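CHAD domain (Ricinus communis, PDB 6QV5) probably binds inorganic polyphosphate through an all-helical fold built from four-helix bundles, and also binds zinc. Local coordinates at residues S69-F74 with Y213-F218; T208-R212 with L234-Q238. All coordinates share one frame; numbering follows the deposited sequence.

Helix 198-217 takes part in both contacts, which makes the pair a compact example of how one helix can serve two interfaces. Its 208-212 turn packs on helix 224-260 in contact 2, and its C-terminal end, just beyond, meets the end of helix 54-73 in contact 1. The centres lie about 13 Å apart, and the two sites touch directly where K72 CD comes within 3.5 Å of R210 NH2. Contact 1 joins segments 139 residues apart, whereas contact 2 links two helices consecutive in the chain. In sequence the order is 69-74, 208-212, 213-218, 234-238, all within the CHAD domain. Together they tie an early helix to a later helical pair, away from the zinc site.

Contact 1 (S69-F74 with Y213-F218); sequences SALKLF and YALEFF
F217 meets the 69-74 turn with its ring edge: S69 OG and L73 CD2 lie near the ring plane, while the A70 methyl comes in obliquely, its CB 3.7 Å from F217 CE2. One face of this ring carries Y213 O, 3.1 Å above the plane and offset toward the rim. F218 also presents an edge, L73 CD1 lying 4.3 Å from F218 CE2; the same methyl sits over the centre of one F74 ring face. F74 and F218 meet obliquely through their CZ atoms. The Y213 ring has E216 OE1 in plane at its edge and S69 OG approaching obliquely, 3.4 Å from Y213 CD2, though this hydroxyl hydrogen-bonds to R66 O in its own helix.

With chi1 at 53°, L73 turns both methyls toward 213-218, and CD2 lies 4.2 Å from both A214 CB and F217 CD2.

This is structural packing away from the zinc site: the C-terminal ends of helices 54-73 and 198-217 cross nearly perpendicularly, at 82°, axes 10.7 Å apart. Helix 26-42 packs I33 on F74, F217 and F218 and sets F30 edge-to-face with F74; helix 171-192 brings I178 to L73 and F174 to F218 and, nearly parallel, to F74, extending a largely buried aromatic cluster.

Contact 2 (T208-R212 with L234-Q238); sequences TKRGR and LAATQ
T208 and L234 form the apolar centre of this contact, where the backbones are close enough for side chains to meet main chain. The methyl T208 CG2 lies 3.0 Å from L234 O and also touches Q238 CB at 3.8 Å; with OG1 anti to the carbonyl carbon (chi1 -60°), this methyl lies anti to the backbone N and faces the partner helix. In return L234 CD2 rests on the opposing backbone, 3.4 Å from T208 O and 3.5 Å from R212 N, beside G211, whose lack of a side chain lets the leucine lie close.

The polar side chains meet by packing. Those of Q238 and K209 cross at about a right angle, Q238 NE2 lying 3.5 Å from K209 CE. Q238 OE1 lies 3.5 Å from R212 NE, with amide and guanidinium planes 53° apart; the firm partner of R212 is E216, by a salt bridge. Both threonine hydroxyls bond within their own helices, T208 OG1 to T204 O and T237 OG1 to A233 O.

The contact is antiparallel packing of consecutive helices, 198-217 and 224-260, in the all-helical CHAD domain, at 149° with axes 9.5 Å apart. Helix 171-192 lays L186 against T208 and L234, while helix 286-293 packs I289 and L293 on T237.

Contact 1 (S69-F74 with Y213-F218)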
ATOM      1  N   SER A  69      -8.380  -1.824  -0.542  1.00 65.29           N
ATOM      2  CA  SER A  69      -8.863  -1.476   0.798  1.00 65.47           C
ATOM      3  C   SER A  69     -10.270  -0.870   0.738  1.00 69.42           C
ATOM      4  O   SER A  69     -11.073  -1.121   1.637  1.00 69.01           O
ATOM      5  CB  SER A  69      -7.891  -0.538   1.511  1.00 69.52           C
ATOM      6  OG  SER A  69      -7.772   0.711   0.849  1.00 80.17           O
ATOM      7  N   ALA A  70     -10.571  -0.103  -0.336  1.00 66.31           N
ATOM      8  CA  ALA A  70     -11.888   0.501  -0.568  1.00 66.24           C
ATOM      9  C   ALA A  70     -12.923  -0.590  -0.863  1.00 71.14           C
ATOM     10  O   ALA A  70     -14.047  -0.503  -0.378  1.00 70.84           O
ATOM     11  CB  ALA A  70     -11.826   1.492  -1.720  1.00 66.86           C
ATOM     12  N   LEU A  71     -12.531  -1.634  -1.619  1.00 68.72           N
ATOM     13  CA  LEU A  71     -13.409  -2.765  -1.937  1.00 69.04           C
ATOM     14  C   LEU A  71     -13.653  -3.644  -0.705  1.00 74.60           C
ATOM     15  O   LEU A  71     -14.704  -4.279  -0.608  1.00 74.19           O
ATOM     16  CB  LEU A  71     -12.847  -3.602  -3.101  1.00 68.95           C
ATOM     17  CG  LEU A  71     -12.876  -2.947  -4.484  1.00 73.59           C
ATOM     18  CD1 LEU A  71     -11.787  -3.501  -5.367  1.00 73.71           C
ATOM     19  CD2 LEU A  71     -14.226  -3.110  -5.154  1.00 76.03           C
ATOM     20  N   LYS A  72     -12.690  -3.660   0.241  1.00 72.56           N
ATOM     21  CA  LYS A  72     -12.768  -4.424   1.485  1.00 73.14           C
ATOM     22  C   LYS A  72     -13.792  -3.815   2.449  1.00 78.30           C
ATOM     23  O   LYS A  72     -14.548  -4.562   3.074  1.00 78.12           O
ATOM     24  CB  LYS A  72     -11.385  -4.535   2.146  1.00 76.05           C
ATOM     25  CG  LYS A  72     -11.250  -5.736   3.083  1.00 92.90           C
ATOM     26  CD  LYS A  72      -9.792  -6.048   3.439  1.00103.51           C
ATOM     27  CE  LYS A  72      -9.085  -6.933   2.431  1.00114.27           C
ATOM     28  NZ  LYS A  72      -9.596  -8.331   2.446  1.00122.99           N
ATOM     29  N   LEU A  73     -13.823  -2.470   2.567  1.00 75.60           N
ATOM     30  CA  LEU A  73     -14.780  -1.784   3.439  1.00 75.85           C
ATOM     31  C   LEU A  73     -16.191  -1.763   2.838  1.00 80.27           C
ATOM     32  O   LEU A  73     -17.168  -1.835   3.584  1.00 80.24           O
ATOM     33  CB  LEU A  73     -14.308  -0.377   3.873  1.00 76.01           C
ATOM     34  CG  LEU A  73     -13.881   0.620   2.791  1.00 80.81           C
ATOM     35  CD1 LEU A  73     -15.021   1.558   2.425  1.00 81.03           C
ATOM     36  CD2 LEU A  73     -12.698   1.439   3.259  1.00 83.17           C
ATOM     37  N   PHE A  74     -16.291  -1.694   1.494  1.00 76.91           N
ATOM     38  CA  PHE A  74     -17.561  -1.696   0.760  1.00 76.77           C
ATOM     39  C   PHE A  74     -18.073  -3.121   0.463  1.00 82.15           C
ATOM     40  O   PHE A  74     -19.127  -3.255  -0.154  1.00 81.92           O
ATOM     41  CB  PHE A  74     -17.436  -0.904  -0.563  1.00 78.21           C
ATOM     42  CG  PHE A  74     -17.423   0.606  -0.475  1.00 79.36           C
ATOM     43  CD1 PHE A  74     -18.482   1.296   0.103  1.00 82.07           C
ATOM     44  CD2 PHE A  74     -16.402   1.343  -1.063  1.00 81.17           C
ATOM     45  CE1 PHE A  74     -18.482   2.692   0.158  1.00 82.82           C
ATOM     46  CE2 PHE A  74     -16.400   2.738  -1.005  1.00 83.86           C
ATOM     47  CZ  PHE A  74     -17.439   3.403  -0.393  1.00 81.83           C
ATOM     48  N   TYR A 213      -6.325   5.164   4.783  1.00 69.47           N
ATOM     49  CA  TYR A 213      -7.058   5.233   3.517  1.00 69.27           C
ATOM     50  C   TYR A 213      -8.536   5.581   3.705  1.00 73.61           C
ATOM     51  O   TYR A 213      -9.027   6.485   3.026  1.00 72.82           O
ATOM     52  CB  TYR A 213      -6.889   3.940   2.689  1.00 70.08           C
ATOM     53  CG  TYR A 213      -5.471   3.622   2.257  1.00 71.17           C
ATOM     54  CD1 TYR A 213      -4.560   4.637   1.971  1.00 72.97           C
ATOM     55  CD2 TYR A 213      -5.065   2.307   2.049  1.00 71.77           C
ATOM     56  CE1 TYR A 213      -3.260   4.349   1.557  1.00 73.46           C
ATOM     57  CE2 TYR A 213      -3.773   2.007   1.621  1.00 72.57           C
ATOM     58  CZ  TYR A 213      -2.873   3.031   1.374  1.00 79.57           C
ATOM     59  OH  TYR A 213      -1.599   2.737   0.954  1.00 80.31           O
ATOM     60  N   ALA A 214      -9.227   4.896   4.646  1.00 70.82           N
ATOM     61  CA  ALA A 214     -10.645   5.118   4.958  1.00 71.05           C
ATOM     62  C   ALA A 214     -10.923   6.550   5.416  1.00 75.57           C
ATOM     63  O   ALA A 214     -11.937   7.125   5.024  1.00 74.95           O
ATOM     64  CB  ALA A 214     -11.117   4.131   6.010  1.00 71.78           C
ATOM     65  N   LEU A 215     -10.009   7.132   6.211  1.00 72.89           N
ATOM     66  CA  LEU A 215     -10.132   8.504   6.695  1.00 73.23           C
ATOM     67  C   LEU A 215      -9.878   9.519   5.573  1.00 78.00           C
ATOM     68  O   LEU A 215     -10.436  10.615   5.610  1.00 77.71           O
ATOM     69  CB  LEU A 215      -9.204   8.739   7.896  1.00 73.37           C
ATOM     70  CG  LEU A 215      -9.595   9.847   8.877  1.00 78.18           C
ATOM     71  CD1 LEU A 215     -10.950   9.572   9.544  1.00 78.45           C
ATOM     72  CD2 LEU A 215      -8.538  10.006   9.940  1.00 80.21           C
ATOM     73  N   GLU A 216      -9.060   9.145   4.569  1.00 75.41           N
ATOM     74  CA  GLU A 216      -8.774   9.981   3.401  1.00 75.49           C
ATOM     75  C   GLU A 216      -9.957   9.944   2.430  1.00 80.25           C
ATOM     76  O   GLU A 216     -10.220  10.941   1.754  1.00 79.65           O
ATOM     77  CB  GLU A 216      -7.493   9.522   2.694  1.00 76.76           C
ATOM     78  CG  GLU A 216      -6.210   9.976   3.370  1.00 86.16           C
ATOM     79  CD  GLU A 216      -4.920   9.407   2.802  1.00102.43           C
ATOM     80  OE1 GLU A 216      -4.953   8.311   2.195  1.00 89.74           O
ATOM     81  OE2 GLU A 216      -3.867  10.060   2.979  1.00 96.38           O
ATOM     82  N   PHE A 217     -10.669   8.791   2.365  1.00 77.63           N
ATOM     83  CA  PHE A 217     -11.846   8.588   1.515  1.00 77.80           C
ATOM     84  C   PHE A 217     -13.023   9.433   2.002  1.00 84.36           C
ATOM     85  O   PHE A 217     -13.665  10.105   1.195  1.00 83.81           O
ATOM     86  CB  PHE A 217     -12.253   7.099   1.466  1.00 79.13           C
ATOM     87  CG  PHE A 217     -11.281   6.129   0.833  1.00 80.11           C
ATOM     88  CD1 PHE A 217     -10.504   6.505  -0.258  1.00 82.84           C
ATOM     89  CD2 PHE A 217     -11.198   4.816   1.279  1.00 81.90           C
ATOM     90  CE1 PHE A 217      -9.623   5.599  -0.854  1.00 83.63           C
ATOM     91  CE2 PHE A 217     -10.314   3.912   0.684  1.00 84.60           C
ATOM     92  CZ  PHE A 217      -9.535   4.309  -0.381  1.00 82.64           C
ATOM     93  N   PHE A 218     -13.296   9.397   3.321  1.00 83.41           N
ATOM     94  CA  PHE A 218     -14.377  10.143   3.969  1.00 84.45           C
ATOM     95  C   PHE A 218     -13.811  11.390   4.678  1.00 91.07           C
ATOM     96  O   PHE A 218     -14.200  11.696   5.807  1.00 90.78           O
ATOM     97  CB  PHE A 218     -15.139   9.228   4.953  1.00 86.30           C
ATOM     98  CG  PHE A 218     -15.744   7.978   4.352  1.00 87.93           C
ATOM     99  CD1 PHE A 218     -16.986   8.016   3.728  1.00 91.09           C
ATOM    100  CD2 PHE A 218     -15.090   6.755   4.445  1.00 90.06           C
ATOM    101  CE1 PHE A 218     -17.556   6.856   3.195  1.00 92.08           C
ATOM    102  CE2 PHE A 218     -15.654   5.597   3.904  1.00 92.97           C
ATOM    103  CZ  PHE A 218     -16.884   5.654   3.283  1.00 91.21           C
TER

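Contact 2 (T208-R212 with L234-Q238)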
ATOM      1  N   THR A 208      -3.129   0.097  10.182  1.00 69.61           N
ATOM      2  CA  THR A 208      -2.658   1.477  10.101  1.00 69.21           C
ATOM      3  C   THR A 208      -2.919   2.027   8.686  1.00 72.08           C
ATOM      4  O   THR A 208      -3.343   3.176   8.552  1.00 71.41           O
ATOM      5  CB  THR A 208      -1.173   1.528  10.498  1.00 79.29           C
ATOM      6  OG1 THR A 208      -1.026   1.049  11.836  1.00 80.67           O
ATOM      7  CG2 THR A 208      -0.589   2.911  10.406  1.00 78.43           C
ATOM      8  N   LYS A 209      -2.662   1.204   7.643  1.00 68.18           N
ATOM      9  CA  LYS A 209      -2.875   1.557   6.237  1.00 67.86           C
ATOM     10  C   LYS A 209      -4.368   1.675   5.923  1.00 71.18           C
ATOM     11  O   LYS A 209      -4.779   2.665   5.312  1.00 70.41           O
ATOM     12  CB  LYS A 209      -2.205   0.537   5.299  1.00 70.43           C
ATOM     13  CG  LYS A 209      -0.789   0.911   4.887  1.00 84.07           C
ATOM     14  CD  LYS A 209      -0.252  -0.049   3.831  1.00 94.07           C
ATOM     15  CE  LYS A 209       1.106   0.359   3.319  1.00104.06           C
ATOM     16  NZ  LYS A 209       1.625  -0.603   2.311  1.00111.58           N
ATOM     17  N   ARG A 210      -5.176   0.679   6.364  1.00 67.94           N
ATOM     18  CA  ARG A 210      -6.633   0.636   6.180  1.00 67.97           C
ATOM     19  C   ARG A 210      -7.306   1.854   6.816  1.00 71.63           C
ATOM     20  O   ARG A 210      -8.187   2.452   6.197  1.00 71.07           O
ATOM     21  CB  ARG A 210      -7.228  -0.657   6.768  1.00 68.90           C
ATOM     22  CG  ARG A 210      -7.027  -1.897   5.911  1.00 80.70           C
ATOM     23  CD  ARG A 210      -7.538  -3.131   6.626  1.00 92.91           C
ATOM     24  NE  ARG A 210      -7.204  -4.363   5.909  1.00103.40           N
ATOM     25  CZ  ARG A 210      -7.472  -5.587   6.352  1.00118.24           C
ATOM     26  NH1 ARG A 210      -8.080  -5.760   7.520  1.00106.13           N
ATOM     27  NH2 ARG A 210      -7.130  -6.648   5.635  1.00104.71           N
ATOM     28  N   GLY A 211      -6.863   2.214   8.024  1.00 68.28           N
ATOM     29  CA  GLY A 211      -7.364   3.357   8.781  1.00 68.06           C
ATOM     30  C   GLY A 211      -7.020   4.692   8.152  1.00 71.63           C
ATOM     31  O   GLY A 211      -7.834   5.619   8.191  1.00 70.73           O
ATOM     32  N   ARG A 212      -5.808   4.794   7.562  1.00 68.53           N
ATOM     33  CA  ARG A 212      -5.321   5.995   6.878  1.00 68.64           C
ATOM     34  C   ARG A 212      -6.115   6.231   5.588  1.00 72.91           C
ATOM     35  O   ARG A 212      -6.541   7.359   5.341  1.00 72.64           O
ATOM     36  CB  ARG A 212      -3.815   5.881   6.573  1.00 69.68           C
ATOM     37  CG  ARG A 212      -3.158   7.203   6.184  1.00 81.84           C
ATOM     38  CD  ARG A 212      -1.686   7.051   5.848  1.00 92.88           C
ATOM     39  NE  ARG A 212      -1.474   6.656   4.454  1.00101.77           N
ATOM     40  CZ  ARG A 212      -1.303   7.505   3.445  1.00116.93           C
ATOM     41  NH1 ARG A 212      -1.326   8.816   3.659  1.00103.36           N
ATOM     42  NH2 ARG A 212      -1.114   7.052   2.213  1.00105.97           N
ATOM     43  N   LEU A 234      -0.813   7.762  12.772  1.00 78.77           N
ATOM     44  CA  LEU A 234      -0.933   6.576  11.929  1.00 78.14           C
ATOM     45  C   LEU A 234       0.243   6.495  10.951  1.00 81.53           C
ATOM     46  O   LEU A 234       0.905   5.461  10.899  1.00 80.90           O
ATOM     47  CB  LEU A 234      -2.284   6.565  11.191  1.00 78.12           C
ATOM     48  CG  LEU A 234      -3.334   5.564  11.696  1.00 82.56           C
ATOM     49  CD1 LEU A 234      -3.828   5.918  13.093  1.00 82.74           C
ATOM     50  CD2 LEU A 234      -4.515   5.507  10.757  1.00 84.41           C
ATOM     51  N   ALA A 235       0.547   7.603  10.236  1.00 78.13           N
ATOM     52  CA  ALA A 235       1.661   7.689   9.282  1.00 78.01           C
ATOM     53  C   ALA A 235       3.020   7.389   9.933  1.00 82.33           C
ATOM     54  O   ALA A 235       3.865   6.757   9.297  1.00 82.21           O
ATOM     55  CB  ALA A 235       1.688   9.057   8.618  1.00 78.72           C
ATOM     56  N   ALA A 236       3.209   7.815  11.203  1.00 78.86           N
ATOM     57  CA  ALA A 236       4.428   7.582  11.985  1.00 78.58           C
ATOM     58  C   ALA A 236       4.592   6.096  12.330  1.00 82.30           C
ATOM     59  O   ALA A 236       5.713   5.584  12.299  1.00 82.20           O
ATOM     60  CB  ALA A 236       4.403   8.419  13.255  1.00 79.27           C
ATOM     61  N   THR A 237       3.471   5.408  12.641  1.00 78.33           N
ATOM     62  CA  THR A 237       3.423   3.977  12.964  1.00 77.89           C
ATOM     63  C   THR A 237       3.731   3.149  11.703  1.00 80.87           C
ATOM     64  O   THR A 237       4.481   2.172  11.783  1.00 80.31           O
ATOM     65  CB  THR A 237       2.066   3.624  13.604  1.00 86.72           C
ATOM     66  OG1 THR A 237       1.834   4.484  14.721  1.00 87.80           O
ATOM     67  CG2 THR A 237       1.978   2.171  14.055  1.00 84.95           C
ATOM     68  N   GLN A 238       3.159   3.556  10.546  1.00 76.81           N
ATOM     69  CA  GLN A 238       3.345   2.921   9.237  1.00 76.37           C
ATOM     70  C   GLN A 238       4.811   3.019   8.794  1.00 79.41           C
ATOM     71  O   GLN A 238       5.353   2.048   8.265  1.00 78.95           O
ATOM     72  CB  GLN A 238       2.426   3.579   8.192  1.00 77.77           C
ATOM     73  CG  GLN A 238       2.226   2.761   6.917  1.00 93.23           C
ATOM     74  CD  GLN A 238       1.567   3.555   5.811  1.00115.25           C
ATOM     75  OE1 GLN A 238       0.555   4.242   6.007  1.00111.35           O
ATOM     76  NE2 GLN A 238       2.120   3.464   4.610  1.00107.99           N
TER